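Local coordinates for putative Oleoyl-[acyl-carrier protein] thioesterase (Lactobacillus plantarum, PDB 2OWN) that probably hydrolyses the thioester bond of oleoyl-acyl carrier protein to release the free fatty acid, using two hot-dog domains in one chain, at residues Q233-H238 / T251-T256; A69-R74 / L202-V207; S89-Y94 / V128-E133; A96-W101 / S115-M120. All coordinates share one frame; numbering follows the deposited sequence.

Contacts 1, 2 and 4 pair antiparallel strands, whereas contact 3 holds a turn after strand 81-91 against an irregular loop at the surface. Contact 4 is the buried one; contacts 1 and 2 are partly buried. Contacts 1 and 2 share neighbouring strands: backbone bonds between Gln253 and residues 203-204 tie the C-terminal hairpin to strand 200-209, which in turn meets strand 61-72 of the N-terminal half. Contacts 3 and 4 touch in the same way, Ala90 pairing with Tyr97. Chemistry follows place: threonines, glutamines and water in contact 1, aliphatic packing on one face and a histidine ring and water on the other in contact 2, a single backbone bond with aliphatic-tyrosine contacts in contact 3, and a buried serine among aromatic rings in contact 4.

Contact 1 (Q233-H238 / T251-T256)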
loop_
_atom_site.group_PDB
_atom_site.type_symbol
_atom_site.label_atom_id
_atom_site.label_comp_id
_atom_site.label_asym_id
_atom_site.label_seq_id
_atom_site.Cartn_x
_atom_site.Cartn_y
_atom_site.Cartn_z
ATOM N N GLN B 233 -7.514 26.966 8.963
ATOM C CA GLN B 233 -8.072 25.629 8.776
ATOM C C GLN B 233 -9.372 25.538 7.974
ATOM O O GLN B 233 -10.037 26.545 7.717
ATOM C CB GLN B 233 -8.267 24.939 10.144
ATOM C CG GLN B 233 -6.954 24.693 10.909
ATOM C CD GLN B 233 -7.086 23.829 12.165
ATOM O OE1 GLN B 233 -8.144 23.269 12.470
ATOM N NE2 GLN B 233 -5.982 23.696 12.882
ATOM N N VAL B 234 -9.643 24.307 7.523
ATOM C CA VAL B 234 -10.854 23.903 6.793
ATOM C C VAL B 234 -11.273 22.522 7.324
ATOM O O VAL B 234 -10.441 21.790 7.901
ATOM C CB VAL B 234 -10.668 23.860 5.248
ATOM C CG1 VAL B 234 -10.341 25.238 4.710
ATOM C CG2 VAL B 234 -9.583 22.876 4.841
ATOM N N THR B 235 -12.540 22.176 7.115
ATOM C CA THR B 235 -13.117 20.898 7.559
ATOM C C THR B 235 -13.690 20.144 6.372
ATOM O O THR B 235 -14.282 20.772 5.494
ATOM C CB THR B 235 -14.243 21.136 8.580
ATOM O OG1 THR B 235 -13.774 22.015 9.608
ATOM C CG2 THR B 235 -14.740 19.815 9.212
ATOM N N THR B 236 -13.467 18.824 6.317
ATOM C CA THR B 236 -14.074 17.960 5.281
ATOM C C THR B 236 -14.925 16.906 6.023
ATOM O O THR B 236 -14.442 16.298 6.971
ATOM C CB THR B 236 -13.096 17.341 4.267
ATOM O OG1 THR B 236 -12.256 16.384 4.902
ATOM C CG2 THR B 236 -12.261 18.440 3.575
ATOM N N SER B 237 -16.184 16.767 5.607
ATOM C CA SER B 237 -17.170 15.825 6.150
ATOM C C SER B 237 -17.313 14.763 5.076
ATOM O O SER B 237 -17.657 15.104 3.948
ATOM C CB SER B 237 -18.498 16.532 6.408
ATOM O OG SER B 237 -19.493 15.636 6.868
ATOM N N HIS B 238 -17.081 13.500 5.432
ATOM C CA HIS B 238 -17.120 12.357 4.517
ATOM C C HIS B 238 -18.108 11.274 4.935
ATOM O O HIS B 238 -18.381 11.107 6.130
ATOM C CB HIS B 238 -15.746 11.682 4.450
ATOM C CG HIS B 238 -14.618 12.580 4.058
ATOM N ND1 HIS B 238 -14.011 12.510 2.823
ATOM C CD2 HIS B 238 -13.969 13.550 4.745
ATOM C CE1 HIS B 238 -13.046 13.410 2.761
ATOM N NE2 HIS B 238 -13.002 14.055 3.911
ATOM N N THR B 251 -14.884 12.858 9.670
ATOM C CA THR B 251 -14.683 14.312 9.676
ATOM C C THR B 251 -13.172 14.539 9.838
ATOM O O THR B 251 -12.572 13.994 10.764
ATOM C CB THR B 251 -15.524 15.027 10.722
ATOM O OG1 THR B 251 -16.904 14.851 10.382
ATOM C CG2 THR B 251 -15.210 16.526 10.726
ATOM N N ILE B 252 -12.584 15.326 8.929
ATOM C CA ILE B 252 -11.149 15.637 8.932
ATOM C C ILE B 252 -10.950 17.149 9.052
ATOM O O ILE B 252 -11.622 17.911 8.348
ATOM C CB ILE B 252 -10.417 15.117 7.657
ATOM C CG1 ILE B 252 -10.639 13.613 7.450
ATOM C CG2 ILE B 252 -8.898 15.412 7.720
ATOM C CD1 ILE B 252 -10.023 13.068 6.165
ATOM N N GLN B 253 -10.042 17.552 9.945
ATOM C CA GLN B 253 -9.651 18.943 10.147
ATOM C C GLN B 253 -8.290 19.067 9.449
ATOM O O GLN B 253 -7.392 18.228 9.675
ATOM C CB GLN B 253 -9.578 19.301 11.634
ATOM C CG GLN B 253 -10.877 19.008 12.436
ATOM C CD GLN B 253 -12.118 19.771 11.956
ATOM O OE1 GLN B 253 -12.027 20.740 11.204
ATOM N NE2 GLN B 253 -13.286 19.345 12.427
ATOM N N TRP B 254 -8.157 20.089 8.594
ATOM C CA TRP B 254 -6.949 20.361 7.808
ATOM C C TRP B 254 -6.407 21.754 8.035
ATOM O O TRP B 254 -7.196 22.644 8.303
ATOM C CB TRP B 254 -7.271 20.301 6.316
ATOM C CG TRP B 254 -7.846 19.053 5.801
ATOM C CD1 TRP B 254 -9.152 18.697 5.837
ATOM C CD2 TRP B 254 -7.161 18.017 5.083
ATOM N NE1 TRP B 254 -9.329 17.493 5.214
ATOM C CE2 TRP B 254 -8.131 17.033 4.756
ATOM C CE3 TRP B 254 -5.817 17.804 4.706
ATOM C CZ2 TRP B 254 -7.817 15.849 4.036
ATOM C CZ3 TRP B 254 -5.484 16.619 3.998
ATOM C CH2 TRP B 254 -6.494 15.652 3.669
ATOM N N ARG B 255 -5.091 21.933 7.866
ATOM C CA ARG B 255 -4.427 23.245 7.970
ATOM C C ARG B 255 -4.138 23.672 6.529
ATOM O O ARG B 255 -3.499 22.921 5.798
ATOM C CB ARG B 255 -3.117 23.195 8.759
ATOM C CG ARG B 255 -2.526 24.587 9.028
ATOM C CD ARG B 255 -1.267 24.577 9.877
ATOM N NE ARG B 255 -0.099 24.011 9.190
ATOM C CZ ARG B 255 0.317 22.731 9.193
ATOM N NH1 ARG B 255 -0.339 21.748 9.846
ATOM N NH2 ARG B 255 1.426 22.419 8.504
ATOM N N THR B 256 -4.584 24.869 6.146
ATOM C CA THR B 256 -4.363 25.425 4.798
ATOM C C THR B 256 -2.919 25.933 4.733
ATOM O O THR B 256 -2.514 26.752 5.569
ATOM C CB THR B 256 -5.367 26.530 4.469
ATOM O OG1 THR B 256 -6.688 25.988 4.577
ATOM C CG2 THR B 256 -5.164 27.103 3.047
HETATM O O HOH W 1 -10.744 23.081 11.687
HETATM O O HOH W 2 -18.667 13.753 8.613
#
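Strands 233-238 and 251-256 form the two arms of an antiparallel hairpin. At Thr251 the hydroxyl meets a water that also binds Ser237 OG, and OG1 is further bonded to Ile153 N, while the methyl CG2 rests on Thr235 CG2 at 3.7 Å. Ile252 exchanges nearly straight backbone bonds with Thr236 (Ile252 N to Thr236 O 2.9 Å, 171°), and its branched side chain lies alongside that of Thr236. Gln253, bent at chi2 (-61°), curls back so that OE1 takes the hydroxyl of Thr235 on an in-plane lone pair, OG1 to OE1 2.7 Å; a water joins the same OE1 to Gln233 OE1. An alanine here would lose this acceptor and would probably leave the threonine hydroxyl and the water less firmly placed. Trp254 points its indole N-H, in the ring plane, at Thr236 OG1 (3.1 Å from NE1, 169°), a hydroxyl that His238 NE2 also grips at 2.6 Å. This short polar chain suits a buried threonine, whose one oxygen meets both the indole N-H and the imidazole. Arg255 reaches away to a salt bridge with Asp201. Beyond the pair, Phe196 of helix 194-197 meets Trp254 edge-to-face, and strands 200-209 and 218-227 flank the hairpin.

Contact 2 (A69-R74 / L202-V207); sequences AIDITR and LVHVDV
The close-packed face of this antiparallel pair belongs to Ile70, Ile72, Leu202 and Val205. Ile72, with CG1 beside its backbone N (chi1 -56°), sets CD1 against Leu202 CB at 3.5 Å, while Ile70 CD1 reaches Val205 CB at 4.0 Å; branched side chains suit such a sheet face, over which Leu31, Leu34 and Ile35 of helix 31-48 lie. Backbone bonds back it, Ile70 N to Val205 O being 2.7 Å. The other face is looser and wetter. There one face of the His204 ring covers Ile70 O, which stands over the ring centre, 3.3 Å from His204 CG, with Asp206 OD1 at the ring edge. A serine here would lose the ring and would probably leave that carbonyl less well covered. One water bridges Asp71 OD1 and Val203 O, the latter also receiving Ile72 N at 2.8 Å. Val203 and His204 together face Gln253 in a classic beta bulge. Pairing the N-terminal strand 61-72 with the C-terminal strand 200-209 joins the sheets of two hot-dog halves edge to edge, as in tandem hot-dog thioesterases.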
loop_
_atom_site.group_PDB
_atom_site.type_symbol
_atom_site.label_atom_id
_atom_site.label_comp_id
_atom_site.label_asym_id
_atom_site.label_seq_id
_atom_site.Cartn_x
_atom_site.Cartn_y
_atom_site.Cartn_z
ATOM N N ALA B 69 -10.183 8.396 16.799
ATOM C CA ALA B 69 -9.986 9.846 16.991
ATOM C C ALA B 69 -8.465 9.988 16.835
ATOM O O ALA B 69 -7.736 9.372 17.606
ATOM C CB ALA B 69 -10.450 10.317 18.341
ATOM N N ILE B 70 -8.010 10.748 15.837
ATOM C CA ILE B 70 -6.576 10.929 15.515
ATOM C C ILE B 70 -6.212 12.409 15.633
ATOM O O ILE B 70 -6.873 13.224 15.001
ATOM C CB ILE B 70 -6.250 10.435 14.073
ATOM C CG1 ILE B 70 -6.823 9.027 13.793
ATOM C CG2 ILE B 70 -4.729 10.477 13.803
ATOM C CD1 ILE B 70 -6.616 8.549 12.381
ATOM N N ASP B 71 -5.206 12.726 16.459
ATOM C CA ASP B 71 -4.678 14.080 16.681
ATOM C C ASP B 71 -3.331 14.071 15.964
ATOM O O ASP B 71 -2.423 13.395 16.426
ATOM C CB ASP B 71 -4.540 14.360 18.191
ATOM C CG ASP B 71 -3.994 15.763 18.523
ATOM O OD1 ASP B 71 -3.862 16.643 17.648
ATOM O OD2 ASP B 71 -3.715 15.996 19.722
ATOM N N ILE B 72 -3.209 14.821 14.862
ATOM C CA ILE B 72 -1.982 14.872 14.043
ATOM C C ILE B 72 -1.203 16.193 14.204
ATOM O O ILE B 72 -1.721 17.250 13.851
ATOM C CB ILE B 72 -2.307 14.617 12.529
ATOM C CG1 ILE B 72 -3.037 13.272 12.347
ATOM C CG2 ILE B 72 -1.027 14.646 11.667
ATOM C CD1 ILE B 72 -3.463 12.976 10.950
ATOM N N THR B 73 0.024 16.106 14.750
ATOM C CA THR B 73 0.962 17.247 14.893
ATOM C C THR B 73 1.600 17.394 13.498
ATOM O O THR B 73 1.622 18.488 12.926
ATOM C CB THR B 73 1.999 17.023 16.008
ATOM O OG1 THR B 73 1.314 16.897 17.261
ATOM C CG2 THR B 73 2.992 18.181 16.096
ATOM N N ARG B 74 2.173 16.296 13.004
ATOM C CA ARG B 74 2.699 16.210 11.622
ATOM C C ARG B 74 2.762 14.743 11.204
ATOM O O ARG B 74 3.023 13.886 12.055
ATOM C CB ARG B 74 4.054 16.896 11.396
ATOM C CG ARG B 74 5.306 16.233 11.967
ATOM C CD ARG B 74 6.521 16.940 11.459
ATOM N NE ARG B 74 7.734 16.278 11.920
ATOM C CZ ARG B 74 8.335 15.223 11.354
ATOM N NH1 ARG B 74 7.836 14.598 10.273
ATOM N NH2 ARG B 74 9.459 14.756 11.917
ATOM N N LEU B 202 -2.913 17.433 7.346
ATOM C CA LEU B 202 -3.825 16.831 8.329
ATOM C C LEU B 202 -3.555 17.365 9.735
ATOM O O LEU B 202 -2.390 17.487 10.135
ATOM C CB LEU B 202 -3.690 15.302 8.329
ATOM C CG LEU B 202 -4.098 14.602 7.030
ATOM C CD1 LEU B 202 -3.470 13.235 6.941
ATOM C CD2 LEU B 202 -5.634 14.554 6.884
ATOM N N VAL B 203 -4.634 17.740 10.426
ATOM C CA VAL B 203 -4.622 18.235 11.807
ATOM C C VAL B 203 -5.344 17.227 12.715
ATOM O O VAL B 203 -4.807 16.867 13.774
ATOM C CB VAL B 203 -5.253 19.659 11.927
ATOM C CG1 VAL B 203 -5.276 20.163 13.369
ATOM C CG2 VAL B 203 -4.486 20.642 11.062
ATOM N N HIS B 204 -6.553 16.805 12.316
ATOM C CA HIS B 204 -7.371 15.868 13.091
ATOM C C HIS B 204 -8.268 14.989 12.205
ATOM O O HIS B 204 -8.637 15.417 11.111
ATOM C CB HIS B 204 -8.230 16.693 14.062
ATOM C CG HIS B 204 -8.669 15.949 15.277
ATOM N ND1 HIS B 204 -9.802 15.165 15.326
ATOM C CD2 HIS B 204 -8.116 15.895 16.510
ATOM C CE1 HIS B 204 -9.911 14.648 16.540
ATOM N NE2 HIS B 204 -8.904 15.076 17.272
ATOM N N VAL B 205 -8.573 13.769 12.665
ATOM C CA VAL B 205 -9.457 12.810 11.967
ATOM C C VAL B 205 -10.349 12.036 12.970
ATOM O O VAL B 205 -9.829 11.532 13.964
ATOM C CB VAL B 205 -8.669 11.758 11.122
ATOM C CG1 VAL B 205 -9.623 10.843 10.345
ATOM C CG2 VAL B 205 -7.681 12.422 10.137
ATOM N N ASP B 206 -11.665 11.995 12.709
ATOM C CA ASP B 206 -12.662 11.217 13.480
ATOM C C ASP B 206 -13.247 10.195 12.540
ATOM O O ASP B 206 -13.597 10.574 11.431
ATOM C CB ASP B 206 -13.823 12.063 13.967
ATOM C CG ASP B 206 -13.424 13.096 14.959
ATOM O OD1 ASP B 206 -12.464 12.886 15.734
ATOM O OD2 ASP B 206 -14.156 14.096 15.002
ATOM N N VAL B 207 -13.361 8.934 12.968
ATOM C CA VAL B 207 -13.935 7.854 12.143
ATOM C C VAL B 207 -14.956 7.052 12.952
ATOM O O VAL B 207 -14.723 6.803 14.126
ATOM C CB VAL B 207 -12.850 6.863 11.624
ATOM C CG1 VAL B 207 -13.445 5.892 10.598
ATOM C CG2 VAL B 207 -11.681 7.595 10.981
HETATM O O HOH W 3 -3.568 18.464 15.717
HETATM O O HOH W 4 -0.971 19.338 11.755
#

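Contact 3 (S89-Y94 / V128-E133); sequences SAYNPY and VKILPE
After residue 91 strand 81-91 gives way to a turn, and the facing residues 129-131 run as an irregular loop, so the backbones meet at one point: Ile130 N donates to Pro93 O, 2.8 Å and almost straight at 174°. Pro93, whose ring fixes phi near -47°, helps turn the chain so that this carbonyl faces the loop. Asn92 OD1 holds the turn from within, bonding Phe95 N and, weakly, Tyr94 N. Ile130 is the central side chain: CG1 lies 3.3 Å from Tyr94 O, and CG2 approaches Tyr91 CD2 at 4.1 Å. Tyr91 OH comes to Pro132 CB at 4.0 Å. On the outer side the fully extended Lys129 runs beside Tyr94, with Lys129 CG 3.7 Å from Tyr94 CE2. Farther out, Lys129 CE is 3.4 Å from Tyr94 OH; the methylene chain runs alongside the ring while the ammonium continues toward the surface. One straight backbone bond and the burial of Ile130 thus carry the contact, with looser aliphatic contacts to the tyrosines at the surface, at the price of Tyr94 O, which is covered without finding a partner.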
loop_
_atom_site.group_PDB
_atom_site.type_symbol
_atom_site.label_atom_id
_atom_site.label_comp_id
_atom_site.label_asym_id
_atom_site.label_seq_id
_atom_site.Cartn_x
_atom_site.Cartn_y
_atom_site.Cartn_z
ATOM N N SER B 89 -5.340 0.395 27.151
ATOM C CA SER B 89 -5.541 1.221 28.358
ATOM C C SER B 89 -6.622 0.764 29.330
ATOM O O SER B 89 -6.347 0.628 30.534
ATOM C CB SER B 89 -5.806 2.673 27.939
ATOM O OG SER B 89 -4.707 3.139 27.186
ATOM N N ALA B 90 -7.825 0.527 28.805
ATOM C CA ALA B 90 -8.974 0.099 29.624
ATOM C C ALA B 90 -10.113 -0.556 28.837
ATOM O O ALA B 90 -10.051 -0.648 27.604
ATOM C CB ALA B 90 -9.497 1.299 30.405
ATOM N N TYR B 91 -11.116 -1.053 29.571
ATOM C CA TYR B 91 -12.314 -1.689 28.986
ATOM C C TYR B 91 -13.502 -1.769 29.970
ATOM O O TYR B 91 -13.301 -1.703 31.188
ATOM C CB TYR B 91 -11.986 -3.111 28.478
ATOM C CG TYR B 91 -11.770 -4.154 29.575
ATOM C CD1 TYR B 91 -10.593 -4.161 30.359
ATOM C CD2 TYR B 91 -12.748 -5.151 29.833
ATOM C CE1 TYR B 91 -10.396 -5.141 31.394
ATOM C CE2 TYR B 91 -12.560 -6.137 30.859
ATOM C CZ TYR B 91 -11.384 -6.121 31.631
ATOM O OH TYR B 91 -11.195 -7.065 32.610
ATOM N N ASN B 92 -14.709 -1.891 29.412
ATOM C CA ASN B 92 -15.974 -2.080 30.160
ATOM C C ASN B 92 -16.580 -3.430 29.620
ATOM O O ASN B 92 -15.921 -4.072 28.782
ATOM C CB ASN B 92 -16.844 -0.782 30.127
ATOM C CG ASN B 92 -17.516 -0.479 28.777
ATOM O OD1 ASN B 92 -17.376 -1.179 27.780
ATOM N ND2 ASN B 92 -18.274 0.612 28.768
ATOM N N PRO B 93 -17.766 -3.895 30.109
ATOM C CA PRO B 93 -18.378 -5.172 29.628
ATOM C C PRO B 93 -18.478 -5.451 28.100
ATOM O O PRO B 93 -18.365 -6.619 27.707
ATOM C CB PRO B 93 -19.784 -5.118 30.240
ATOM C CG PRO B 93 -19.568 -4.419 31.521
ATOM C CD PRO B 93 -18.600 -3.315 31.182
ATOM N N TYR B 94 -18.637 -4.394 27.288
ATOM C CA TYR B 94 -18.757 -4.475 25.810
ATOM C C TYR B 94 -17.663 -3.755 24.975
ATOM O O TYR B 94 -17.238 -4.311 23.951
ATOM C CB TYR B 94 -20.148 -3.973 25.392
ATOM C CG TYR B 94 -21.272 -4.854 25.892
ATOM C CD1 TYR B 94 -21.872 -4.628 27.153
ATOM C CD2 TYR B 94 -21.736 -5.946 25.116
ATOM C CE1 TYR B 94 -22.934 -5.471 27.634
ATOM C CE2 TYR B 94 -22.795 -6.797 25.582
ATOM C CZ TYR B 94 -23.386 -6.551 26.839
ATOM O OH TYR B 94 -24.400 -7.366 27.292
ATOM N N VAL B 128 -21.012 -9.416 21.242
ATOM C CA VAL B 128 -20.878 -10.239 22.471
ATOM C C VAL B 128 -20.098 -9.471 23.553
ATOM O O VAL B 128 -19.446 -8.457 23.261
ATOM C CB VAL B 128 -20.206 -11.633 22.219
ATOM C CG1 VAL B 128 -21.013 -12.429 21.207
ATOM C CG2 VAL B 128 -18.740 -11.516 21.762
ATOM N N LYS B 129 -20.168 -9.968 24.792
ATOM C CA LYS B 129 -19.451 -9.367 25.944
ATOM C C LYS B 129 -17.942 -9.622 25.824
ATOM O O LYS B 129 -17.529 -10.637 25.233
ATOM C CB LYS B 129 -19.959 -9.920 27.283
ATOM C CG LYS B 129 -21.427 -9.649 27.563
ATOM C CD LYS B 129 -21.851 -10.246 28.889
ATOM C CE LYS B 129 -23.315 -9.967 29.179
ATOM N NZ LYS B 129 -23.750 -10.561 30.473
ATOM N N ILE B 130 -17.132 -8.701 26.367
ATOM C CA ILE B 130 -15.660 -8.815 26.333
ATOM C C ILE B 130 -15.208 -9.898 27.328
ATOM O O ILE B 130 -15.571 -9.839 28.509
ATOM C CB ILE B 130 -14.922 -7.472 26.630
ATOM C CG1 ILE B 130 -15.295 -6.408 25.590
ATOM C CG2 ILE B 130 -13.394 -7.664 26.638
ATOM C CD1 ILE B 130 -14.590 -5.074 25.766
ATOM N N LEU B 131 -14.427 -10.864 26.830
ATOM C CA LEU B 131 -13.877 -11.962 27.622
ATOM C C LEU B 131 -12.640 -11.393 28.340
ATOM O O LEU B 131 -11.742 -10.894 27.638
ATOM C CB LEU B 131 -13.466 -13.151 26.737
ATOM C CG LEU B 131 -14.535 -13.803 25.852
ATOM C CD1 LEU B 131 -13.902 -14.857 24.952
ATOM C CD2 LEU B 131 -15.675 -14.411 26.669
ATOM N N PRO B 132 -12.596 -11.412 29.710
ATOM C CA PRO B 132 -11.406 -10.879 30.430
ATOM C C PRO B 132 -10.056 -11.589 30.132
ATOM O O PRO B 132 -9.023 -10.944 30.282
ATOM C CB PRO B 132 -11.803 -10.989 31.914
ATOM C CG PRO B 132 -12.833 -12.019 31.953
ATOM C CD PRO B 132 -13.604 -11.886 30.681
ATOM N N GLU B 133 -10.083 -12.873 29.740
ATOM C CA GLU B 133 -8.862 -13.638 29.357
ATOM C C GLU B 133 -8.158 -13.051 28.109
ATOM O O GLU B 133 -6.928 -13.072 28.043
ATOM C CB GLU B 133 -9.150 -15.142 29.147
ATOM C CG GLU B 133 -10.123 -15.507 27.989
ATOM C CD GLU B 133 -10.405 -17.007 27.852
ATOM O OE1 GLU B 133 -9.740 -17.847 28.504
ATOM O OE2 GLU B 133 -11.307 -17.348 27.059
#

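Contact 4 (A96-W101 / S115-M120); sequences AYREFW and SIWVMM
Backbone bonding sets the register of these crossing antiparallel strands. Ala96 and Trp117 form a hydrogen-bonded pair, with Ala96 N to Trp117 O 2.9 Å, and both carbonyls receive their donors in plane. Tyr97 and Ile116 follow as the non-hydrogen-bonded pair.

The side-chain polar bonds converge on Ser115. Its OG, held between the backbone N and the carbonyl carbon (chi1 59°), donates to Arg98 O at 2.7 Å, arriving from above the carbonyl plane. Ser115 OG also accepts the indole N-H of Trp117, NE1 to OG 3.2 Å, a bent bond of 137°. A small hydroxyl suits this place, since it gives and takes at once beside the Phe100 ring edge, whose CE1 is 3.5 Å from Ser115 OG.

Apolar packing completes the contact. Ile116 CD1 lies at the edge of the Tyr97 ring, 4.0 Å from Tyr97 CD1, and on the other face Ala96 CB sits 4.3 Å from Trp117 CB. Arg98 lends its aliphatic part, CB being 3.8 Å from Trp117 NE1. The Arg98 chain bends at chi3 (-77°), and its guanidinium stands nearly perpendicular to the indole and makes its cation-pi contact with Tyr138 instead; NE also has a weak bond to an unidentified bound molecule.

The small Ala96 and Ser115 thus lie beside the large Trp117 and Phe100 side chains, and Ser115 OG passes its proton to Arg98 O while taking that of the Trp117 indole, so a chain of bonds runs from indole to backbone.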
loop_
_atom_site.group_PDB
_atom_site.type_symbol
_atom_site.label_atom_id
_atom_site.label_comp_id
_atom_site.label_asym_id
_atom_site.label_seq_id
_atom_site.Cartn_x
_atom_site.Cartn_y
_atom_site.Cartn_z
ATOM N N ALA B 96 -13.772 -1.735 24.485
ATOM C CA ALA B 96 -12.343 -1.714 24.854
ATOM C C ALA B 96 -11.719 -0.410 24.336
ATOM O O ALA B 96 -11.893 -0.092 23.163
ATOM C CB ALA B 96 -11.627 -2.908 24.259
ATOM N N TYR B 97 -10.994 0.311 25.203
ATOM C CA TYR B 97 -10.327 1.595 24.889
ATOM C C TYR B 97 -8.827 1.358 24.626
ATOM O O TYR B 97 -8.112 0.963 25.550
ATOM C CB TYR B 97 -10.562 2.594 26.034
ATOM C CG TYR B 97 -9.923 3.958 25.853
ATOM C CD1 TYR B 97 -10.356 4.826 24.820
ATOM C CD2 TYR B 97 -8.919 4.424 26.742
ATOM C CE1 TYR B 97 -9.771 6.124 24.646
ATOM C CE2 TYR B 97 -8.329 5.722 26.585
ATOM C CZ TYR B 97 -8.762 6.562 25.532
ATOM O OH TYR B 97 -8.197 7.803 25.384
ATOM N N ARG B 98 -8.375 1.611 23.385
ATOM C CA ARG B 98 -6.975 1.423 22.953
ATOM C C ARG B 98 -6.351 2.726 22.430
ATOM O O ARG B 98 -6.926 3.379 21.546
ATOM C CB ARG B 98 -6.922 0.316 21.905
ATOM C CG ARG B 98 -5.528 -0.024 21.333
ATOM C CD ARG B 98 -5.538 -1.347 20.565
ATOM N NE ARG B 98 -5.538 -2.465 21.515
ATOM C CZ ARG B 98 -4.468 -3.131 21.977
ATOM N NH1 ARG B 98 -3.211 -2.870 21.578
ATOM N NH2 ARG B 98 -4.667 -4.115 22.861
ATOM N N GLU B 99 -5.169 3.062 22.970
ATOM C CA GLU B 99 -4.390 4.257 22.620
ATOM C C GLU B 99 -3.115 3.905 21.838
ATOM O O GLU B 99 -2.526 2.835 22.065
ATOM C CB GLU B 99 -4.012 5.029 23.874
ATOM C CG GLU B 99 -5.182 5.713 24.551
ATOM C CD GLU B 99 -4.750 6.392 25.813
ATOM O OE1 GLU B 99 -4.706 5.743 26.877
ATOM O OE2 GLU B 99 -4.525 7.610 25.774
ATOM N N PHE B 100 -2.707 4.817 20.941
ATOM C CA PHE B 100 -1.485 4.681 20.111
ATOM C C PHE B 100 -0.757 6.032 20.038
ATOM O O PHE B 100 -1.425 7.069 19.948
ATOM C CB PHE B 100 -1.753 4.285 18.649
ATOM C CG PHE B 100 -2.724 3.151 18.446
ATOM C CD1 PHE B 100 -4.112 3.376 18.579
ATOM C CD2 PHE B 100 -2.289 1.891 17.979
ATOM C CE1 PHE B 100 -5.051 2.340 18.354
ATOM C CE2 PHE B 100 -3.234 0.840 17.738
ATOM C CZ PHE B 100 -4.616 1.071 17.927
ATOM N N TRP B 101 0.580 6.006 20.035
ATOM C CA TRP B 101 1.432 7.205 19.909
ATOM C C TRP B 101 2.482 6.960 18.834
ATOM O O TRP B 101 3.218 5.976 18.937
ATOM C CB TRP B 101 2.165 7.532 21.201
ATOM C CG TRP B 101 1.303 7.856 22.328
ATOM C CD1 TRP B 101 0.970 9.099 22.775
ATOM C CD2 TRP B 101 0.651 6.924 23.188
ATOM N NE1 TRP B 101 0.142 9.005 23.864
ATOM C CE2 TRP B 101 -0.078 7.683 24.145
ATOM C CE3 TRP B 101 0.598 5.512 23.244
ATOM C CZ2 TRP B 101 -0.862 7.077 25.160
ATOM C CZ3 TRP B 101 -0.182 4.891 24.268
ATOM C CH2 TRP B 101 -0.903 5.686 25.207
ATOM N N SER B 115 -9.085 5.010 20.306
ATOM C CA SER B 115 -10.046 4.125 19.626
ATOM C C SER B 115 -10.915 3.272 20.541
ATOM O O SER B 115 -10.558 3.051 21.694
ATOM C CB SER B 115 -9.272 3.184 18.699
ATOM O OG SER B 115 -8.338 2.434 19.449
ATOM N N ILE B 116 -12.029 2.790 19.973
ATOM C CA ILE B 116 -13.010 1.915 20.630
ATOM C C ILE B 116 -13.123 0.625 19.791
ATOM O O ILE B 116 -13.227 0.700 18.559
ATOM C CB ILE B 116 -14.395 2.597 20.809
ATOM C CG1 ILE B 116 -14.292 3.891 21.633
ATOM C CG2 ILE B 116 -15.403 1.650 21.493
ATOM C CD1 ILE B 116 -13.821 3.725 23.076
ATOM N N TRP B 117 -13.093 -0.528 20.475
ATOM C CA TRP B 117 -13.187 -1.869 19.876
ATOM C C TRP B 117 -14.267 -2.709 20.578
ATOM O O TRP B 117 -14.442 -2.582 21.794
ATOM C CB TRP B 117 -11.849 -2.589 20.005
ATOM C CG TRP B 117 -10.681 -1.952 19.313
ATOM C CD1 TRP B 117 -9.951 -0.879 19.747
ATOM C CD2 TRP B 117 -10.056 -2.396 18.102
ATOM N NE1 TRP B 117 -8.939 -0.602 18.859
ATOM C CE2 TRP B 117 -8.966 -1.516 17.845
ATOM C CE3 TRP B 117 -10.317 -3.447 17.191
ATOM C CZ2 TRP B 117 -8.126 -1.644 16.706
ATOM C CZ3 TRP B 117 -9.473 -3.591 16.046
ATOM C CH2 TRP B 117 -8.388 -2.681 15.822
ATOM N N VAL B 118 -14.943 -3.575 19.812
ATOM C CA VAL B 118 -16.007 -4.492 20.299
ATOM C C VAL B 118 -15.765 -5.935 19.807
ATOM O O VAL B 118 -15.178 -6.121 18.729
ATOM C CB VAL B 118 -17.421 -4.014 19.869
ATOM C CG1 VAL B 118 -17.737 -2.670 20.501
ATOM C CG2 VAL B 118 -17.563 -3.937 18.343
HETATM N N MSE B 119 -16.209 -6.933 20.591
HETATM C CA MSE B 119 -16.060 -8.352 20.214
HETATM C C MSE B 119 -17.298 -8.820 19.448
HETATM O O MSE B 119 -18.400 -8.838 20.014
HETATM C CB MSE B 119 -15.802 -9.275 21.400
HETATM C CG MSE B 119 -14.610 -8.877 22.244
HETATM SE SE MSE B 119 -13.803 -10.414 23.125
HETATM C CE MSE B 119 -12.896 -11.111 21.555
HETATM N N MSE B 120 -17.102 -9.155 18.164
HETATM C CA MSE B 120 -18.142 -9.657 17.251
HETATM C C MSE B 120 -18.000 -11.171 17.137
HETATM O O MSE B 120 -16.884 -11.661 16.917
HETATM C CB MSE B 120 -18.023 -9.026 15.855
HETATM C CG MSE B 120 -18.354 -7.538 15.787
HETATM SE SE MSE B 120 -20.246 -7.129 16.073
HETATM C CE MSE B 120 -20.996 -8.019 14.506
#